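PDB 3ZYP: CIP1 from Hypocrea jecorina, which is a calcium-binding protein induced by cellulose, whose beta-sandwich jelly-roll core probably interacts with carbohydrate, though its precise activity is not established. Local coordinates for residues T13-I17 with F56-T60; A117-S123 with N171-W177. All blocks are in the same frame, centred on the assembly; numbering follows the deposited sequence. Where two conformers were deposited one is given.

Contact 1 of 2, residues T13-I17 with F56-T60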
loop_
_atom_site.group_PDB
_atom_site.type_symbol
_atom_site.label_atom_id
_atom_site.label_comp_id
_atom_site.label_asym_id
_atom_site.label_seq_id
_atom_site.Cartn_x
_atom_site.Cartn_y
_atom_site.Cartn_z
ATOM N N THR A 13 1.591 13.158 15.947
ATOM C CA THR A 13 1.907 14.246 15.036
ATOM C C THR A 13 2.796 13.757 13.896
ATOM O O THR A 13 2.652 14.239 12.765
ATOM C CB THR A 13 2.473 15.479 15.751
ATOM O OG1 THR A 13 3.646 15.128 16.498
ATOM C CG2 THR A 13 1.429 16.042 16.683
ATOM N N LYS A 14 3.664 12.776 14.177
ATOM C CA LYS A 14 4.463 12.130 13.133
ATOM C C LYS A 14 3.597 11.270 12.212
ATOM O O LYS A 14 3.836 11.225 10.998
ATOM C CB LYS A 14 5.546 11.282 13.784
ATOM C CG LYS A 14 6.501 10.575 12.868
ATOM C CD LYS A 14 7.460 9.759 13.725
ATOM C CE LYS A 14 8.502 9.038 12.855
ATOM N NZ LYS A 14 9.466 8.225 13.659
ATOM N N TRP A 15 2.568 10.649 12.791
ATOM C CA TRP A 15 1.711 9.717 12.076
ATOM C C TRP A 15 0.239 10.074 12.297
ATOM O O TRP A 15 -0.502 9.325 12.937
ATOM C CB TRP A 15 1.983 8.292 12.561
ATOM C CG TRP A 15 3.357 7.772 12.283
ATOM C CD1 TRP A 15 4.314 7.494 13.199
ATOM C CD2 TRP A 15 3.911 7.425 11.005
ATOM N NE1 TRP A 15 5.448 7.010 12.588
ATOM C CE2 TRP A 15 5.216 6.934 11.242
ATOM C CE3 TRP A 15 3.425 7.464 9.688
ATOM C CZ2 TRP A 15 6.054 6.492 10.205
ATOM C CZ3 TRP A 15 4.255 7.014 8.657
ATOM C CH2 TRP A 15 5.555 6.553 8.926
ATOM N N PRO A 16 -0.194 11.231 11.770
ATOM C CA PRO A 16 -1.597 11.603 11.929
ATOM C C PRO A 16 -2.580 10.689 11.193
ATOM O O PRO A 16 -2.236 10.071 10.172
ATOM C CB PRO A 16 -1.655 13.013 11.317
ATOM C CG PRO A 16 -0.505 13.062 10.359
ATOM C CD PRO A 16 0.575 12.231 11.010
ATOM N N ILE A 17 -3.794 10.624 11.719
ATOM C CA ILE A 17 -4.926 9.998 11.054
ATOM C C ILE A 17 -5.291 10.711 9.768
ATOM O O ILE A 17 -5.286 11.942 9.711
ATOM C CB ILE A 17 -6.195 10.072 11.952
ATOM C CG1 ILE A 17 -5.951 9.371 13.281
ATOM C CG2 ILE A 17 -7.455 9.567 11.209
ATOM C CD1 ILE A 17 -5.585 7.957 13.132
ATOM N N PHE A 56 -6.760 5.665 7.853
ATOM C CA PHE A 56 -5.318 5.543 7.609
ATOM C C PHE A 56 -4.540 6.351 8.628
ATOM O O PHE A 56 -5.091 7.249 9.263
ATOM C CB PHE A 56 -4.950 6.091 6.212
ATOM C CG PHE A 56 -5.647 5.401 5.068
ATOM C CD1 PHE A 56 -6.910 5.823 4.645
ATOM C CD2 PHE A 56 -5.042 4.336 4.409
ATOM C CE1 PHE A 56 -7.546 5.173 3.585
ATOM C CE2 PHE A 56 -5.668 3.677 3.346
ATOM C CZ PHE A 56 -6.932 4.097 2.939
ATOM N N PHE A 57 -3.262 6.034 8.793
ATOM C CA PHE A 57 -2.311 6.975 9.382
ATOM C C PHE A 57 -1.218 7.164 8.337
ATOM O O PHE A 57 -1.008 6.302 7.483
ATOM C CB PHE A 57 -1.721 6.466 10.709
ATOM C CG PHE A 57 -0.874 5.230 10.548
ATOM C CD1 PHE A 57 -1.463 3.954 10.577
ATOM C CD2 PHE A 57 0.505 5.339 10.393
ATOM C CE1 PHE A 57 -0.672 2.815 10.395
ATOM C CE2 PHE A 57 1.293 4.199 10.212
ATOM C CZ PHE A 57 0.704 2.941 10.230
ATOM N N GLY A 58 -0.509 8.277 8.387
ATOM C CA GLY A 58 0.464 8.511 7.342
ATOM C C GLY A 58 1.315 9.736 7.527
ATOM O O GLY A 58 1.346 10.351 8.602
ATOM N N THR A 59 2.030 10.069 6.465
ATOM C CA THR A 59 3.077 11.085 6.515
ATOM C C THR A 59 3.255 11.743 5.166
ATOM O O THR A 59 3.017 11.136 4.112
ATOM C CB THR A 59 4.431 10.486 6.952
ATOM O OG1 THR A 59 5.428 11.515 7.048
ATOM C CG2 THR A 59 4.906 9.450 5.955
ATOM N N THR A 60 3.666 13.000 5.206
ATOM C CA THR A 60 4.088 13.680 3.989
ATOM C C THR A 60 5.611 13.801 3.901
ATOM O O THR A 60 6.129 14.481 2.991
ATOM C CB THR A 60 3.474 15.079 3.880
ATOM O OG1 THR A 60 3.840 15.822 5.046
ATOM C CG2 THR A 60 1.951 15.004 3.760
HETATM O O HOH W 1 5.281 12.690 9.486
#
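Trp15 is buried, and its m rotamer lays the indole against Phe57 and Thr59, with CE3 within 3.7 Å of Phe57 CD2. Phe57 takes the p rotamer, and its edge points at the face of the Trp15 six-membered ring in an offset edge-to-face pair, centroids 5.6 Å apart and planes at 84°. CZ3 of Trp15 meets CG2 of Thr59 at 3.7 Å; the t rotamer of Thr59 leaves OG1 to share water 1 with Lys14 O and to accept from Gln61 N. Lys14, fully extended, hydrogen-bonds through NZ to Ser3 O and forms a salt bridge with OD2 of Asp4, which also accepts from Trp15 NE1. In the backbone, Gly58 N donates to Pro16 O (3.1 Å), and Ile17 and Phe57 form an antiparallel non-hydrogen-bonded pair. On the inner face, Ile208 meets Trp15 and Phe57, Val28 meets Ile17 and Phe57, and Met42 meets Phe57. Loop 13-16 leads into the short edge strand 17-18, which pairs antiparallel with 55-59 at the margin of one sheet of the jelly-roll sandwich.

Contact 2 of 2, residues A117-S123 with N171-W177. With PEG (di(hydroxyethyl)ether), chain I.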
loop_
_atom_site.group_PDB
_atom_site.type_symbol
_atom_site.label_atom_id
_atom_site.label_comp_id
_atom_site.label_asym_id
_atom_site.label_seq_id
_atom_site.Cartn_x
_atom_site.Cartn_y
_atom_site.Cartn_z
ATOM N N ALA A 117 -7.115 2.498 -13.589
ATOM C CA ALA A 117 -6.165 1.526 -14.144
ATOM C C ALA A 117 -5.564 0.683 -13.018
ATOM O O ALA A 117 -5.399 1.162 -11.893
ATOM C CB ALA A 117 -5.075 2.229 -14.921
ATOM N N THR A 118 -5.269 -0.577 -13.321
ATOM C CA THR A 118 -4.612 -1.490 -12.361
ATOM C C THR A 118 -3.296 -2.011 -12.916
ATOM O O THR A 118 -3.086 -2.056 -14.131
ATOM C CB THR A 118 -5.484 -2.710 -11.982
ATOM O OG1 THR A 118 -5.657 -3.557 -13.130
ATOM C CG2 THR A 118 -6.852 -2.278 -11.418
ATOM N N LEU A 119 -2.398 -2.397 -12.012
ATOM C CA LEU A 119 -1.155 -3.052 -12.393
ATOM C C LEU A 119 -0.982 -4.265 -11.473
ATOM O O LEU A 119 -0.848 -4.103 -10.257
ATOM C CB LEU A 119 0.049 -2.114 -12.280
ATOM C CG LEU A 119 1.399 -2.729 -12.695
ATOM C CD1 LEU A 119 1.488 -2.865 -14.223
ATOM C CD2 LEU A 119 2.534 -1.885 -12.152
ATOM N N PRO A 120 -1.009 -5.484 -12.025
ATOM C CA PRO A 120 -1.197 -5.840 -13.442
ATOM C C PRO A 120 -2.641 -5.691 -13.900
ATOM O O PRO A 120 -3.535 -5.462 -13.079
ATOM C CB PRO A 120 -0.838 -7.330 -13.460
ATOM C CG PRO A 120 -1.278 -7.817 -12.138
ATOM C CD PRO A 120 -0.910 -6.683 -11.171
ATOM N N ASP A 121 -2.855 -5.859 -15.212
ATOM C CA ASP A 121 -4.189 -6.153 -15.742
ATOM C C ASP A 121 -4.743 -7.360 -14.996
ATOM O O ASP A 121 -4.005 -8.314 -14.718
ATOM C CB ASP A 121 -4.126 -6.548 -17.233
ATOM C CG ASP A 121 -3.512 -5.482 -18.123
ATOM O OD1 ASP A 121 -3.811 -4.280 -17.942
ATOM O OD2 ASP A 121 -2.752 -5.869 -19.045
ATOM N N LEU A 122 -6.038 -7.353 -14.703
ATOM C CA LEU A 122 -6.633 -8.468 -13.967
ATOM C C LEU A 122 -7.226 -9.554 -14.875
ATOM O O LEU A 122 -8.288 -10.109 -14.608
ATOM C CB LEU A 122 -7.626 -7.953 -12.923
ATOM C CG LEU A 122 -7.027 -7.031 -11.838
ATOM C CD1 LEU A 122 -8.127 -6.469 -10.971
ATOM C CD2 LEU A 122 -5.964 -7.734 -10.991
ATOM N N SER A 123 -6.474 -9.854 -15.931
ATOM C CA SER A 123 -6.672 -11.011 -16.802
ATOM C C SER A 123 -6.183 -12.259 -16.073
ATOM O O SER A 123 -5.531 -12.154 -15.029
ATOM C CB SER A 123 -5.822 -10.817 -18.046
ATOM O OG SER A 123 -4.452 -10.736 -17.677
ATOM N N ASN A 171 6.688 -6.481 -19.086
ATOM C CA ASN A 171 5.503 -6.927 -18.357
ATOM C C ASN A 171 4.374 -7.095 -19.376
ATOM O O ASN A 171 3.812 -6.106 -19.832
ATOM C CB ASN A 171 5.128 -5.911 -17.260
ATOM C CG ASN A 171 3.946 -6.368 -16.387
ATOM O OD1 ASN A 171 3.120 -7.193 -16.793
ATOM N ND2 ASN A 171 3.850 -5.801 -15.179
ATOM N N PRO A 172 4.036 -8.350 -19.735
ATOM C CA PRO A 172 3.023 -8.617 -20.765
ATOM C C PRO A 172 1.597 -8.282 -20.319
ATOM O O PRO A 172 0.667 -8.318 -21.123
ATOM C CB PRO A 172 3.149 -10.136 -21.007
ATOM C CG PRO A 172 4.377 -10.568 -20.285
ATOM C CD PRO A 172 4.575 -9.598 -19.170
ATOM N N ASN A 173 1.432 -7.954 -19.039
ATOM C CA ASN A 173 0.116 -7.661 -18.495
ATOM C C ASN A 173 0.044 -6.260 -17.896
ATOM O O ASN A 173 -0.518 -6.070 -16.817
ATOM C CB ASN A 173 -0.271 -8.734 -17.470
ATOM C CG ASN A 173 -0.014 -10.139 -17.990
ATOM O OD1 ASN A 173 -0.647 -10.580 -18.956
ATOM N ND2 ASN A 173 0.948 -10.830 -17.385
ATOM N N ASP A 174 0.592 -5.287 -18.627
ATOM C CA ASP A 174 0.659 -3.894 -18.178
ATOM C C ASP A 174 -0.074 -2.909 -19.098
ATOM O O ASP A 174 0.227 -1.712 -19.100
ATOM C CB ASP A 174 2.118 -3.463 -17.976
ATOM C CG ASP A 174 2.900 -3.316 -19.293
ATOM O OD1 ASP A 174 2.329 -3.515 -20.389
ATOM O OD2 ASP A 174 4.107 -3.009 -19.216
ATOM N N ALA A 175 -1.045 -3.417 -19.855
ATOM C CA ALA A 175 -1.710 -2.636 -20.905
ATOM C C ALA A 175 -2.511 -1.456 -20.369
ATOM O O ALA A 175 -2.370 -0.328 -20.861
ATOM C CB ALA A 175 -2.590 -3.540 -21.747
ATOM N N GLY A 176 -3.353 -1.715 -19.370
ATOM C CA GLY A 176 -4.126 -0.662 -18.701
ATOM C C GLY A 176 -3.260 0.423 -18.075
ATOM O O GLY A 176 -3.566 1.624 -18.148
ATOM N N TRP A 177 -2.172 -0.009 -17.456
ATOM C CA TRP A 177 -1.259 0.900 -16.782
ATOM C C TRP A 177 -0.533 1.843 -17.736
ATOM O O TRP A 177 -0.332 3.007 -17.417
ATOM C CB TRP A 177 -0.228 0.101 -15.991
ATOM C CG TRP A 177 0.421 0.900 -14.917
ATOM C CD1 TRP A 177 1.680 1.430 -14.922
ATOM C CD2 TRP A 177 -0.169 1.261 -13.673
ATOM N NE1 TRP A 177 1.914 2.102 -13.740
ATOM C CE2 TRP A 177 0.792 2.008 -12.957
ATOM C CE3 TRP A 177 -1.416 1.014 -13.089
ATOM C CZ2 TRP A 177 0.539 2.515 -11.686
ATOM C CZ3 TRP A 177 -1.663 1.515 -11.827
ATOM C CH2 TRP A 177 -0.689 2.253 -11.140
HETATM C C1 PEG I . -7.113 2.392 -18.790
HETATM O O1 PEG I . -5.838 3.044 -18.716
HETATM C C2 PEG I . -7.079 1.123 -17.946
HETATM O O2 PEG I . -8.282 1.006 -17.190
HETATM O O HOH W 2 -1.910 -2.846 -16.497
HETATM O O HOH W 3 -3.011 -9.606 -19.559
#
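The carboxylate of Asp121 holds the turn at 174-176 by its backbone: OD1 accepts from Gly176 N at 3.0 Å and OD2 from Ala175 N at 3.1 Å, so both oxygens are used on successive amides. The backbone of the same residue adds a third bond, Asp121 N to Asn173 O at 2.8 Å and nearly straight. One aspartate thus grips the loop as both donor and acceptor.

Water 2 extends this network, donating to Thr118 O and Asp121 OD1 and accepting from Trp177 N, while water 3 joins Ser123 OG to Asn173 OD1. Within the segments, Asn171 OD1 takes the amide of Asn173 in an Asx turn, and Thr118 OG1 donates to Pro120 O across the cis peptide bond that precedes Pro120.

Apolar packing lies at the Trp177 end. CB of Leu119 sits over the indole face, 3.9 Å from the centroid of the six-membered ring, a CH-pi contact; CD1 of Leu119 reaches CB of Asp174 at 3.9 Å. Ala117 CB packs more loosely against Trp177 CE3, at 4.3 Å. Separately, Gly176 O accepts a hydrogen bond from O1 of a PEG molecule at 2.7 Å, probably from the crystallisation liquor.

On the strand side, Leu119 bonds through its backbone to Tyr110 of strand 107-112, and Arg112 makes a cation-pi contact with Trp177. Ser123 N-caps helix 124-129 through Gly126 N, and Asn173 packs on that helix, so the 171-177 loop spans from the edge strand 118-119 to the helix that follows it.

From the N terminus, the chain leaves strand 3-4, runs through 13-17 and returns at strand 55-59, where contact 1 closes a loop of 38 intervening residues that includes strands 27-31 and 41-45 of the other sheet. Contact 2 opens only later, at 117-123, and closes at 171-177 after helix 124-129 and three strands. The two loops therefore follow in series, neither nested nor crossed. Both reach the seven-stranded sheet at its opposite margins: contact 1 at strand 17-18, contact 2 at strand 118-119. Their centres are about 30 Å apart, on opposite sides of the chain's centre, and their nearest atoms about 15 Å apart.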